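Malonyl CoA:acyl carrier protein malonyltransferase (Streptomyces coelicolor, PDB 1NM2) probably catalyses transfer of the malonyl group from malonyl-CoA to holo-acyl carrier protein, a step that feeds fatty acid biosynthesis. Local coordinates at residues S149-L158 with Q177-P186. Numbering follows the deposited sequence.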
loop_
_atom_site.group_PDB
_atom_site.type_symbol
_atom_site.label_atom_id
_atom_site.label_comp_id
_atom_site.label_asym_id
_atom_site.label_seq_id
_atom_site.Cartn_x
_atom_site.Cartn_y
_atom_site.Cartn_z
ATOM N N SER A 149 -14.344 18.403 -5.131
ATOM C CA SER A 149 -12.981 18.554 -4.635
ATOM C C SER A 149 -11.963 18.236 -5.714
ATOM O O SER A 149 -10.973 18.945 -5.866
ATOM C CB SER A 149 -12.746 17.647 -3.427
ATOM O OG SER A 149 -13.266 18.237 -2.255
ATOM N N VAL A 150 -12.205 17.164 -6.458
ATOM C CA VAL A 150 -11.306 16.772 -7.534
ATOM C C VAL A 150 -11.274 17.868 -8.598
ATOM O O VAL A 150 -10.204 18.286 -9.042
ATOM C CB VAL A 150 -11.759 15.441 -8.173
ATOM C CG1 VAL A 150 -10.992 15.184 -9.470
ATOM C CG2 VAL A 150 -11.524 14.303 -7.187
ATOM N N ALA A 151 -12.453 18.340 -8.998
ATOM C CA ALA A 151 -12.542 19.394 -10.006
ATOM C C ALA A 151 -11.728 20.615 -9.590
ATOM O O ALA A 151 -10.967 21.165 -10.380
ATOM C CB ALA A 151 -14.006 19.789 -10.220
ATOM N N HIS A 152 -11.887 21.030 -8.335
ATOM C CA HIS A 152 -11.183 22.193 -7.811
ATOM C C HIS A 152 -9.667 22.009 -7.759
ATOM O O HIS A 152 -8.923 22.823 -8.311
ATOM C CB HIS A 152 -11.699 22.531 -6.407
ATOM C CG HIS A 152 -11.119 23.788 -5.835
ATOM N ND1 HIS A 152 -11.630 25.038 -6.114
ATOM C CD2 HIS A 152 -10.055 23.991 -5.022
ATOM C CE1 HIS A 152 -10.908 25.956 -5.495
ATOM N NE2 HIS A 152 -9.946 25.347 -4.825
ATOM N N LEU A 153 -9.201 20.954 -7.094
ATOM C CA LEU A 153 -7.764 20.727 -6.994
ATOM C C LEU A 153 -7.116 20.585 -8.371
ATOM O O LEU A 153 -6.024 21.102 -8.595
ATOM C CB LEU A 153 -7.466 19.494 -6.131
ATOM C CG LEU A 153 -7.876 18.114 -6.645
ATOM C CD1 LEU A 153 -6.757 17.539 -7.498
ATOM C CD2 LEU A 153 -8.161 17.199 -5.453
ATOM N N GLU A 154 -7.789 19.896 -9.293
ATOM C CA GLU A 154 -7.248 19.724 -10.636
ATOM C C GLU A 154 -7.180 21.062 -11.366
ATOM O O GLU A 154 -6.242 21.316 -12.129
ATOM C CB GLU A 154 -8.096 18.738 -11.445
ATOM C CG GLU A 154 -8.054 17.320 -10.902
ATOM C CD GLU A 154 -8.743 16.317 -11.806
ATOM O OE1 GLU A 154 -9.861 16.605 -12.286
ATOM O OE2 GLU A 154 -8.169 15.233 -12.025
ATOM N N ARG A 155 -8.175 21.913 -11.130
ATOM C CA ARG A 155 -8.193 23.228 -11.761
ATOM C C ARG A 155 -7.001 24.044 -11.278
ATOM O O ARG A 155 -6.502 24.914 -11.989
ATOM C CB ARG A 155 -9.478 23.977 -11.418
ATOM C CG ARG A 155 -10.534 23.959 -12.504
ATOM C CD ARG A 155 -11.631 24.943 -12.148
ATOM N NE ARG A 155 -11.073 26.273 -11.927
ATOM C CZ ARG A 155 -11.338 27.034 -10.869
ATOM N NH1 ARG A 155 -12.159 26.599 -9.924
ATOM N NH2 ARG A 155 -10.777 28.230 -10.757
ATOM N N LEU A 156 -6.559 23.768 -10.054
ATOM C CA LEU A 156 -5.423 24.472 -9.484
ATOM C C LEU A 156 -4.113 23.829 -9.916
ATOM O O LEU A 156 -3.035 24.307 -9.566
ATOM C CB LEU A 156 -5.512 24.502 -7.957
ATOM C CG LEU A 156 -6.259 25.691 -7.346
ATOM C CD1 LEU A 156 -7.634 25.846 -7.989
ATOM C CD2 LEU A 156 -6.383 25.473 -5.841
ATOM N N GLY A 157 -4.209 22.740 -10.676
ATOM C CA GLY A 157 -3.007 22.091 -11.168
ATOM C C GLY A 157 -2.565 20.849 -10.422
ATOM O O GLY A 157 -1.546 20.251 -10.770
ATOM N N LEU A 158 -3.324 20.456 -9.405
ATOM C CA LEU A 158 -2.994 19.269 -8.625
ATOM C C LEU A 158 -3.636 18.035 -9.254
ATOM O O LEU A 158 -4.480 18.146 -10.137
ATOM C CB LEU A 158 -3.512 19.407 -7.189
ATOM C CG LEU A 158 -3.036 20.532 -6.261
ATOM C CD1 LEU A 158 -1.531 20.496 -6.152
ATOM C CD2 LEU A 158 -3.519 21.877 -6.766
ATOM N N GLN A 177 1.418 24.821 -5.393
ATOM C CA GLN A 177 0.036 24.458 -5.679
ATOM C C GLN A 177 -0.659 23.972 -4.413
ATOM O O GLN A 177 -1.807 24.338 -4.145
ATOM C CB GLN A 177 -0.010 23.369 -6.760
ATOM C CG GLN A 177 0.721 23.752 -8.040
ATOM C CD GLN A 177 0.846 22.604 -9.038
ATOM O OE1 GLN A 177 1.095 21.454 -8.665
ATOM N NE2 GLN A 177 0.699 22.922 -10.316
ATOM N N LEU A 178 0.030 23.149 -3.630
ATOM C CA LEU A 178 -0.555 22.635 -2.399
ATOM C C LEU A 178 -0.885 23.789 -1.456
ATOM O O LEU A 178 -1.882 23.749 -0.727
ATOM C CB LEU A 178 0.404 21.638 -1.727
ATOM C CG LEU A 178 0.428 20.261 -2.412
ATOM C CD1 LEU A 178 1.637 19.431 -1.959
ATOM C CD2 LEU A 178 -0.871 19.544 -2.100
ATOM N N ALA A 179 -0.046 24.820 -1.477
ATOM C CA ALA A 179 -0.264 25.995 -0.636
ATOM C C ALA A 179 -1.459 26.779 -1.181
ATOM O O ALA A 179 -2.273 27.300 -0.419
ATOM C CB ALA A 179 0.984 26.869 -0.624
ATOM N N ALA A 180 -1.566 26.857 -2.502
ATOM C CA ALA A 180 -2.682 27.569 -3.124
ATOM C C ALA A 180 -3.984 26.844 -2.811
ATOM O O ALA A 180 -5.042 27.467 -2.692
ATOM C CB ALA A 180 -2.485 27.652 -4.638
ATOM N N LEU A 181 -3.895 25.523 -2.665
ATOM C CA LEU A 181 -5.061 24.694 -2.371
ATOM C C LEU A 181 -5.551 24.959 -0.955
ATOM O O LEU A 181 -6.753 24.955 -0.690
ATOM C CB LEU A 181 -4.706 23.210 -2.507
ATOM C CG LEU A 181 -5.762 22.223 -3.020
ATOM C CD1 LEU A 181 -5.415 20.835 -2.495
ATOM C CD2 LEU A 181 -7.156 22.620 -2.568
ATOM N N ASN A 182 -4.612 25.187 -0.043
ATOM C CA ASN A 182 -4.966 25.447 1.347
ATOM C C ASN A 182 -5.551 26.839 1.525
ATOM O O ASN A 182 -6.418 27.056 2.373
ATOM C CB ASN A 182 -3.737 25.288 2.246
ATOM C CG ASN A 182 -4.070 25.449 3.711
ATOM O OD1 ASN A 182 -5.030 24.857 4.202
ATOM N ND2 ASN A 182 -3.277 26.245 4.421
ATOM N N GLU A 183 -5.066 27.783 0.725
ATOM C CA GLU A 183 -5.539 29.158 0.793
ATOM C C GLU A 183 -6.887 29.283 0.093
ATOM O O GLU A 183 -7.747 30.060 0.508
ATOM C CB GLU A 183 -4.499 30.093 0.163
ATOM C CG GLU A 183 -3.256 30.276 1.041
ATOM C CD GLU A 183 -2.073 30.887 0.304
ATOM O OE1 GLU A 183 -2.230 31.965 -0.312
ATOM O OE2 GLU A 183 -0.979 30.284 0.348
ATOM N N ASP A 184 -7.064 28.509 -0.971
ATOM C CA ASP A 184 -8.314 28.505 -1.715
ATOM C C ASP A 184 -8.807 27.060 -1.753
ATOM O O ASP A 184 -8.590 26.333 -2.726
ATOM C CB ASP A 184 -8.094 29.048 -3.128
ATOM C CG ASP A 184 -9.324 28.910 -4.007
ATOM O OD1 ASP A 184 -10.452 28.837 -3.465
ATOM O OD2 ASP A 184 -9.163 28.886 -5.244
ATOM N N LYS A 185 -9.464 26.658 -0.671
ATOM C CA LYS A 185 -9.970 25.299 -0.527
ATOM C C LYS A 185 -11.230 25.024 -1.333
ATOM O O LYS A 185 -11.981 25.942 -1.671
ATOM C CB LYS A 185 -10.272 25.002 0.942
ATOM C CG LYS A 185 -9.089 25.134 1.893
ATOM C CD LYS A 185 -9.495 24.695 3.300
ATOM C CE LYS A 185 -8.364 24.872 4.307
ATOM N NZ LYS A 185 -7.944 26.295 4.401
ATOM N N PRO A 186 -11.469 23.743 -1.662
ATOM C CA PRO A 186 -12.671 23.398 -2.424
ATOM C C PRO A 186 -13.844 23.615 -1.474
ATOM O O PRO A 186 -13.682 23.515 -0.254
ATOM C CB PRO A 186 -12.471 21.919 -2.747
ATOM C CG PRO A 186 -10.964 21.769 -2.772
ATOM C CD PRO A 186 -10.554 22.592 -1.573
#
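NE2 of H152 donates a 2.7 Å hydrogen bond to the carbonyl O of D184, just past the end of helix 175-183, and so ties together the two helices that pack on one side of the small mixed sheet in the ferredoxin-like subdomain of this acyltransferase. The pair illustrates how a polar side chain on one helix can fasten the loop leaving its neighbour, with apolar packing beneath. The bond is bent rather than ideal: the N-H...O angle is 152°, and the nitrogen lies above the carbonyl plane. With CG anti to the backbone N (chi1 -175°), the imidazole reaches across to that loop. There P186 lies over one face, its CA 3.9 Å from the ring centroid in a CH-pi contact, while CD1 of L156 covers the opposite face near the rim. The D184 carboxylate meets the ring at its edge, turned nearly perpendicular to it (88°), with OD2 3.4 Å from CE1 of H152. Were H152 an alanine, the D184 carbonyl would probably lose this donor and a gap would be likely to open between P186 and L156. Deeper in, CD2 of L156 rests 3.8 Å from CA of L181, and L153 and L181 both reach down to L141 and A171 of the sheet. The first helix closes in a Schellman motif at G157, whose positive phi suits glycine. The side chains of Q177 and L158 run alongside each other, pointing opposite ways; T174 N holds the glutamine's OE1, and CD1 of L158 presses to 3.3 Å from CB of Q177.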